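Local coordinates for protein putative 6-pyruvoyl tetrahydrobiopterin synthase (Caenorhabditis elegans, PDB 2G64) that probably converts 7,8-dihydroneopterin triphosphate into 6-pyruvoyl tetrahydropterin, a zinc-dependent step on the pathway to the cofactor tetrahydrobiopterin, at residues P5-H19 with H44-V58. The protein carries 1 engineered substitution. Residues are numbered along the deposited sequence; the frame is centred on the assembly and turned at random. Where two conformers were deposited one is given.
Sequences PIVTMERVDSFSAAH and HGHNYVWKVKLRGEV. With ZN (zinc ion), chain D; NA (sodium ion), chain C; NA (sodium ion), chain B.
Y48 and F15 face each other as a hydrogen-bonded pair midway between the centre and the zinc end of two long antiparallel strands, 6-19 and 44-57. Along the Y48 side chain, CB sits over one face of the F15 ring, a CH-pi contact 3.6 Å from its centroid. Y48 CD2 comes within 3.4 Å of F15 CE1, the two rings nearly parallel (15°) but displaced, with little of one lying over the other. Y48 CE2 then touches A17 CB at 4.1 Å, and Y48 OH ends 3.5 Å above the plane of the H19 imidazole, over its centre. With chi1 at 62°, F15 CG lies between its backbone N and carbonyl carbon, which swings the ring across toward Y48; L79 of helix 68-80 also packs on it. Replacing F15 by an alanine would probably open a gap beneath Y48 CB, leaving the Y48 ring freer to turn and its OH less well placed against the H19 face. Past Y48, the imidazoles of H19, H44 and H46 each bind zinc through NE2 at 2.1 Å, with a water as fourth ligand, while S99 OG hydrogen-bonds H19 ND1 and N47 OD1 of a neighbouring subunit hydrogen-bonds H46 ND1. Back along the strands, on the opposite face of the sheet, E10 OE2 passes K51 CB at 3.5 Å, and a water bridges E10 OE1 to K51 NZ. Paired strands thus present the three-histidine zinc site characteristic of the 6-pyruvoyl tetrahydropterin synthase family.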
loop_
_atom_site.group_PDB
_atom_site.type_symbol
_atom_site.label_atom_id
_atom_site.label_comp_id
_atom_site.label_asym_id
_atom_site.label_seq_id
_atom_site.Cartn_x
_atom_site.Cartn_y
_atom_site.Cartn_z
ATOM N N PRO A 5 17.536 -26.324 -2.168
ATOM C CA PRO A 5 17.018 -25.362 -1.183
ATOM C C PRO A 5 15.496 -25.319 -1.225
ATOM O O PRO A 5 14.908 -25.430 -2.303
ATOM C CB PRO A 5 17.580 -24.023 -1.671
ATOM C CG PRO A 5 18.810 -24.386 -2.444
ATOM C CD PRO A 5 18.496 -25.710 -3.105
ATOM N N ILE A 6 14.885 -25.122 -0.061
ATOM C CA ILE A 6 13.439 -24.993 0.047
ATOM C C ILE A 6 13.085 -23.492 0.083
ATOM O O ILE A 6 13.610 -22.730 0.894
ATOM C CB ILE A 6 12.908 -25.663 1.330
ATOM C CG1 ILE A 6 13.315 -27.143 1.384
ATOM C CG2 ILE A 6 11.383 -25.527 1.435
ATOM C CD1 ILE A 6 12.954 -27.924 0.149
ATOM N N VAL A 7 12.218 -23.080 -0.825
ATOM C CA VAL A 7 11.855 -21.661 -0.939
ATOM C C VAL A 7 10.320 -21.613 -1.026
ATOM O O VAL A 7 9.674 -22.590 -1.434
ATOM C CB VAL A 7 12.508 -21.046 -2.215
ATOM C CG1 VAL A 7 11.878 -19.700 -2.631
ATOM C CG2 VAL A 7 14.032 -20.958 -2.066
ATOM N N THR A 8 9.731 -20.484 -0.644
ATOM C CA THR A 8 8.295 -20.307 -0.850
ATOM C C THR A 8 8.044 -19.372 -2.035
ATOM O O THR A 8 8.864 -18.501 -2.346
ATOM C CB THR A 8 7.559 -19.718 0.396
ATOM O OG1 THR A 8 8.014 -18.394 0.653
ATOM C CG2 THR A 8 7.779 -20.587 1.655
ATOM N N MET A 9 6.914 -19.588 -2.688
ATOM C CA MET A 9 6.489 -18.774 -3.823
ATOM C C MET A 9 5.009 -18.460 -3.594
ATOM O O MET A 9 4.173 -19.375 -3.388
ATOM C CB MET A 9 6.653 -19.590 -5.107
ATOM C CG MET A 9 5.905 -19.059 -6.315
ATOM S SD MET A 9 6.020 -20.273 -7.646
ATOM C CE MET A 9 4.943 -19.493 -8.846
ATOM N N GLU A 10 4.687 -17.169 -3.624
ATOM C CA GLU A 10 3.336 -16.734 -3.297
ATOM C C GLU A 10 2.838 -15.827 -4.398
ATOM O O GLU A 10 3.563 -14.964 -4.869
ATOM C CB GLU A 10 3.320 -16.008 -1.951
ATOM C CG GLU A 10 1.932 -15.537 -1.513
ATOM C CD GLU A 10 1.956 -14.970 -0.104
ATOM O OE1 GLU A 10 2.789 -14.076 0.194
ATOM O OE2 GLU A 10 1.157 -15.430 0.725
ATOM N N ARG A 11 1.586 -16.031 -4.794
ATOM C CA ARG A 11 0.998 -15.289 -5.893
ATOM C C ARG A 11 -0.307 -14.656 -5.386
ATOM O O ARG A 11 -1.104 -15.314 -4.708
ATOM C CB ARG A 11 0.730 -16.243 -7.056
ATOM C CG ARG A 11 -0.166 -15.672 -8.149
ATOM C CD ARG A 11 0.523 -14.530 -8.843
ATOM N NE ARG A 11 -0.286 -14.024 -9.952
ATOM C CZ ARG A 11 0.182 -13.239 -10.913
ATOM N NH1 ARG A 11 1.456 -12.878 -10.903
ATOM N NH2 ARG A 11 -0.621 -12.822 -11.884
ATOM N N VAL A 12 -0.485 -13.374 -5.683
ATOM C CA VAL A 12 -1.585 -12.573 -5.108
ATOM C C VAL A 12 -2.552 -12.233 -6.238
ATOM O O VAL A 12 -2.137 -11.789 -7.309
ATOM C CB VAL A 12 -1.068 -11.240 -4.489
ATOM C CG1 VAL A 12 -2.243 -10.416 -3.883
ATOM C CG2 VAL A 12 0.042 -11.499 -3.414
ATOM N N ASP A 13 -3.841 -12.457 -6.012
ATOM C CA ASP A 13 -4.859 -12.028 -6.980
ATOM C C ASP A 13 -6.050 -11.558 -6.133
ATOM O O ASP A 13 -5.914 -11.410 -4.922
ATOM C CB ASP A 13 -5.230 -13.194 -7.893
ATOM C CG ASP A 13 -5.730 -12.752 -9.259
ATOM O OD1 ASP A 13 -6.444 -11.730 -9.355
ATOM O OD2 ASP A 13 -5.415 -13.443 -10.246
ATOM N N SER A 14 -7.187 -11.274 -6.763
ATOM C CA SER A 14 -8.344 -10.752 -6.029
ATOM C C SER A 14 -9.631 -11.152 -6.736
ATOM O O SER A 14 -9.615 -11.520 -7.914
ATOM C CB SER A 14 -8.274 -9.235 -5.965
ATOM O OG SER A 14 -8.255 -8.703 -7.274
ATOM N N PHE A 15 -10.744 -11.070 -6.010
ATOM C CA PHE A 15 -12.074 -11.267 -6.603
ATOM C C PHE A 15 -13.114 -10.408 -5.882
ATOM O O PHE A 15 -12.977 -10.103 -4.705
ATOM C CB PHE A 15 -12.477 -12.755 -6.644
ATOM C CG PHE A 15 -12.595 -13.425 -5.273
ATOM C CD1 PHE A 15 -13.833 -13.545 -4.646
ATOM C CD2 PHE A 15 -11.467 -13.974 -4.642
ATOM C CE1 PHE A 15 -13.950 -14.166 -3.392
ATOM C CE2 PHE A 15 -11.559 -14.596 -3.390
ATOM C CZ PHE A 15 -12.811 -14.701 -2.760
ATOM N N SER A 16 -14.140 -9.994 -6.608
ATOM C CA SER A 16 -15.179 -9.179 -6.009
ATOM C C SER A 16 -16.424 -10.045 -5.835
ATOM O O SER A 16 -16.819 -10.778 -6.742
ATOM C CB SER A 16 -15.437 -7.939 -6.870
ATOM O OG SER A 16 -14.294 -7.093 -6.885
ATOM N N ALA A 17 -17.009 -10.020 -4.640
ATOM C CA ALA A 17 -18.173 -10.870 -4.420
ATOM C C ALA A 17 -19.104 -10.257 -3.390
ATOM O O ALA A 17 -18.678 -9.489 -2.512
ATOM C CB ALA A 17 -17.755 -12.293 -3.986
ATOM N N ALA A 18 -20.378 -10.618 -3.500
ATOM C CA ALA A 18 -21.357 -10.291 -2.479
ATOM C C ALA A 18 -21.514 -11.474 -1.523
ATOM O O ALA A 18 -21.330 -12.633 -1.908
ATOM C CB ALA A 18 -22.726 -9.971 -3.152
ATOM N N HIS A 19 -21.906 -11.186 -0.296
ATOM C CA HIS A 19 -22.356 -12.246 0.604
ATOM C C HIS A 19 -23.226 -11.700 1.724
ATOM O O HIS A 19 -23.378 -10.478 1.877
ATOM C CB HIS A 19 -21.149 -13.073 1.125
ATOM C CG HIS A 19 -20.398 -12.445 2.264
ATOM N ND1 HIS A 19 -19.856 -13.196 3.289
ATOM C CD2 HIS A 19 -20.048 -11.158 2.519
ATOM C CE1 HIS A 19 -19.233 -12.402 4.144
ATOM N NE2 HIS A 19 -19.320 -11.160 3.690
ATOM N N HIS A 44 -23.969 -7.600 1.474
ATOM C CA HIS A 44 -22.960 -6.561 1.332
ATOM C C HIS A 44 -21.862 -7.286 0.558
ATOM O O HIS A 44 -22.122 -8.353 -0.029
ATOM C CB HIS A 44 -22.472 -6.044 2.705
ATOM C CG HIS A 44 -21.812 -7.091 3.565
ATOM N ND1 HIS A 44 -22.524 -8.070 4.230
ATOM C CD2 HIS A 44 -20.504 -7.323 3.848
ATOM C CE1 HIS A 44 -21.685 -8.859 4.883
ATOM N NE2 HIS A 44 -20.454 -8.427 4.668
ATOM N N GLY A 45 -20.662 -6.719 0.516
ATOM C CA GLY A 45 -19.648 -7.284 -0.369
ATOM C C GLY A 45 -18.236 -6.850 -0.064
ATOM O O GLY A 45 -18.012 -5.998 0.791
ATOM N N HIS A 46 -17.280 -7.458 -0.760
ATOM C CA HIS A 46 -15.865 -7.195 -0.496
ATOM C C HIS A 46 -15.103 -7.364 -1.788
ATOM O O HIS A 46 -15.509 -8.149 -2.651
ATOM C CB HIS A 46 -15.276 -8.166 0.554
ATOM C CG HIS A 46 -15.954 -8.113 1.887
ATOM N ND1 HIS A 46 -15.836 -7.036 2.735
ATOM C CD2 HIS A 46 -16.781 -8.991 2.504
ATOM C CE1 HIS A 46 -16.555 -7.255 3.824
ATOM N NE2 HIS A 46 -17.136 -8.435 3.709
ATOM N N ASN A 47 -13.986 -6.641 -1.930
ATOM C CA ASN A 47 -12.909 -7.109 -2.804
ATOM C C ASN A 47 -12.023 -8.001 -1.954
ATOM O O ASN A 47 -11.404 -7.533 -1.008
ATOM C CB ASN A 47 -12.081 -5.934 -3.308
ATOM C CG ASN A 47 -12.930 -4.883 -3.979
ATOM O OD1 ASN A 47 -13.719 -5.181 -4.878
ATOM N ND2 ASN A 47 -12.756 -3.638 -3.553
ATOM N N TYR A 48 -12.021 -9.296 -2.247
ATOM C CA TYR A 48 -11.251 -10.217 -1.435
ATOM C C TYR A 48 -9.865 -10.319 -2.079
ATOM O O TYR A 48 -9.766 -10.535 -3.281
ATOM C CB TYR A 48 -11.919 -11.593 -1.466
ATOM C CG TYR A 48 -13.198 -11.729 -0.681
ATOM C CD1 TYR A 48 -13.174 -12.105 0.664
ATOM C CD2 TYR A 48 -14.446 -11.541 -1.297
ATOM C CE1 TYR A 48 -14.361 -12.269 1.402
ATOM C CE2 TYR A 48 -15.630 -11.718 -0.578
ATOM C CZ TYR A 48 -15.583 -12.064 0.764
ATOM O OH TYR A 48 -16.750 -12.227 1.449
ATOM N N VAL A 49 -8.808 -10.154 -1.292
ATOM C CA VAL A 49 -7.474 -10.466 -1.807
ATOM C C VAL A 49 -7.184 -11.954 -1.515
ATOM O O VAL A 49 -7.355 -12.416 -0.382
ATOM C CB VAL A 49 -6.395 -9.584 -1.150
ATOM C CG1 VAL A 49 -5.022 -9.954 -1.682
ATOM C CG2 VAL A 49 -6.668 -8.086 -1.443
ATOM N N TRP A 50 -6.746 -12.683 -2.526
ATOM C CA TRP A 50 -6.420 -14.099 -2.345
ATOM C C TRP A 50 -4.911 -14.289 -2.541
ATOM O O TRP A 50 -4.389 -13.977 -3.605
ATOM C CB TRP A 50 -7.138 -14.919 -3.418
ATOM C CG TRP A 50 -7.015 -16.405 -3.249
ATOM C CD1 TRP A 50 -6.841 -17.093 -2.077
ATOM C CD2 TRP A 50 -7.091 -17.392 -4.291
ATOM N NE1 TRP A 50 -6.803 -18.470 -2.335
ATOM C CE2 TRP A 50 -6.968 -18.673 -3.678
ATOM C CE3 TRP A 50 -7.280 -17.323 -5.683
ATOM C CZ2 TRP A 50 -7.008 -19.879 -4.418
ATOM C CZ3 TRP A 50 -7.292 -18.538 -6.430
ATOM C CH2 TRP A 50 -7.173 -19.788 -5.783
ATOM N N LYS A 51 -4.197 -14.791 -1.538
ATOM C CA LYS A 51 -2.778 -15.092 -1.800
ATOM C C LYS A 51 -2.564 -16.593 -1.688
ATOM O O LYS A 51 -3.018 -17.209 -0.742
ATOM C CB LYS A 51 -1.866 -14.375 -0.802
ATOM C CG LYS A 51 -2.193 -12.893 -0.592
ATOM C CD LYS A 51 -1.146 -12.257 0.301
ATOM C CE LYS A 51 -1.413 -10.758 0.475
ATOM N NZ LYS A 51 -0.419 -10.153 1.430
ATOM N N VAL A 52 -1.852 -17.152 -2.649
ATOM C CA VAL A 52 -1.629 -18.595 -2.727
ATOM C C VAL A 52 -0.140 -18.817 -2.556
ATOM O O VAL A 52 0.656 -18.357 -3.381
ATOM C CB VAL A 52 -2.077 -19.148 -4.095
ATOM C CG1 VAL A 52 -1.574 -20.599 -4.300
ATOM C CG2 VAL A 52 -3.590 -19.049 -4.194
ATOM N N LYS A 53 0.221 -19.502 -1.473
ATOM C CA LYS A 53 1.625 -19.694 -1.125
ATOM C C LYS A 53 2.016 -21.172 -1.265
ATOM O O LYS A 53 1.352 -22.059 -0.736
ATOM C CB LYS A 53 1.887 -19.199 0.309
ATOM C CG LYS A 53 3.369 -19.163 0.738
ATOM C CD LYS A 53 3.456 -18.504 2.113
ATOM C CE LYS A 53 4.887 -18.362 2.584
ATOM N NZ LYS A 53 5.029 -17.378 3.699
ATOM N N LEU A 54 3.100 -21.399 -1.992
ATOM C CA LEU A 54 3.602 -22.741 -2.272
ATOM C C LEU A 54 4.948 -22.856 -1.573
ATOM O O LEU A 54 5.620 -21.842 -1.349
ATOM C CB LEU A 54 3.798 -22.903 -3.784
ATOM C CG LEU A 54 2.609 -22.511 -4.684
ATOM C CD1 LEU A 54 2.953 -22.899 -6.138
ATOM C CD2 LEU A 54 1.320 -23.208 -4.241
ATOM N N ARG A 55 5.344 -24.070 -1.207
ATOM C CA ARG A 55 6.675 -24.262 -0.625
ATOM C C ARG A 55 7.264 -25.563 -1.175
ATOM O O ARG A 55 6.574 -26.592 -1.242
ATOM C CB ARG A 55 6.562 -24.339 0.902
ATOM C CG ARG A 55 7.887 -24.523 1.623
ATOM C CD ARG A 55 7.658 -24.493 3.127
ATOM N NE ARG A 55 8.917 -24.445 3.854
ATOM C CZ ARG A 55 9.589 -25.520 4.255
ATOM N NH1 ARG A 55 9.122 -26.732 3.990
ATOM N NH2 ARG A 55 10.733 -25.383 4.914
ATOM N N GLY A 56 8.523 -25.532 -1.578
ATOM C CA GLY A 56 9.109 -26.739 -2.171
ATOM C C GLY A 56 10.534 -26.505 -2.591
ATOM O O GLY A 56 11.044 -25.378 -2.510
ATOM N N GLU A 57 11.188 -27.578 -3.028
ATOM C CA GLU A 57 12.538 -27.456 -3.565
ATOM C C GLU A 57 12.585 -26.621 -4.837
ATOM O O GLU A 57 11.756 -26.797 -5.749
ATOM C CB GLU A 57 13.102 -28.834 -3.911
ATOM C CG GLU A 57 13.438 -29.684 -2.708
ATOM C CD GLU A 57 13.884 -31.057 -3.149
ATOM O OE1 GLU A 57 14.927 -31.164 -3.826
ATOM O OE2 GLU A 57 13.179 -32.027 -2.831
ATOM N N VAL A 58 13.611 -25.778 -4.935
ATOM C CA VAL A 58 13.913 -25.075 -6.184
ATOM C C VAL A 58 14.385 -26.083 -7.244
ATOM O O VAL A 58 15.259 -26.901 -6.987
ATOM C CB VAL A 58 15.005 -24.002 -5.962
ATOM C CG1 VAL A 58 15.332 -23.268 -7.264
ATOM C CG2 VAL A 58 14.602 -23.021 -4.848
HETATM ZN ZN ZN D . -18.600 -9.483 4.784
HETATM NA NA NA C . -25.224 -8.909 4.704
HETATM NA NA NA B . -9.267 -6.721 0.912
HETATM O O HOH W 1 -0.882 -17.147 1.490
HETATM O O HOH W 2 5.120 -15.042 1.149
HETATM O O HOH W 3 2.502 -11.620 1.094
HETATM O O HOH W 4 -6.736 -6.129 1.438
HETATM O O HOH W 5 -10.398 -4.472 -0.260
HETATM O O HOH W 6 -18.231 -10.003 6.495
#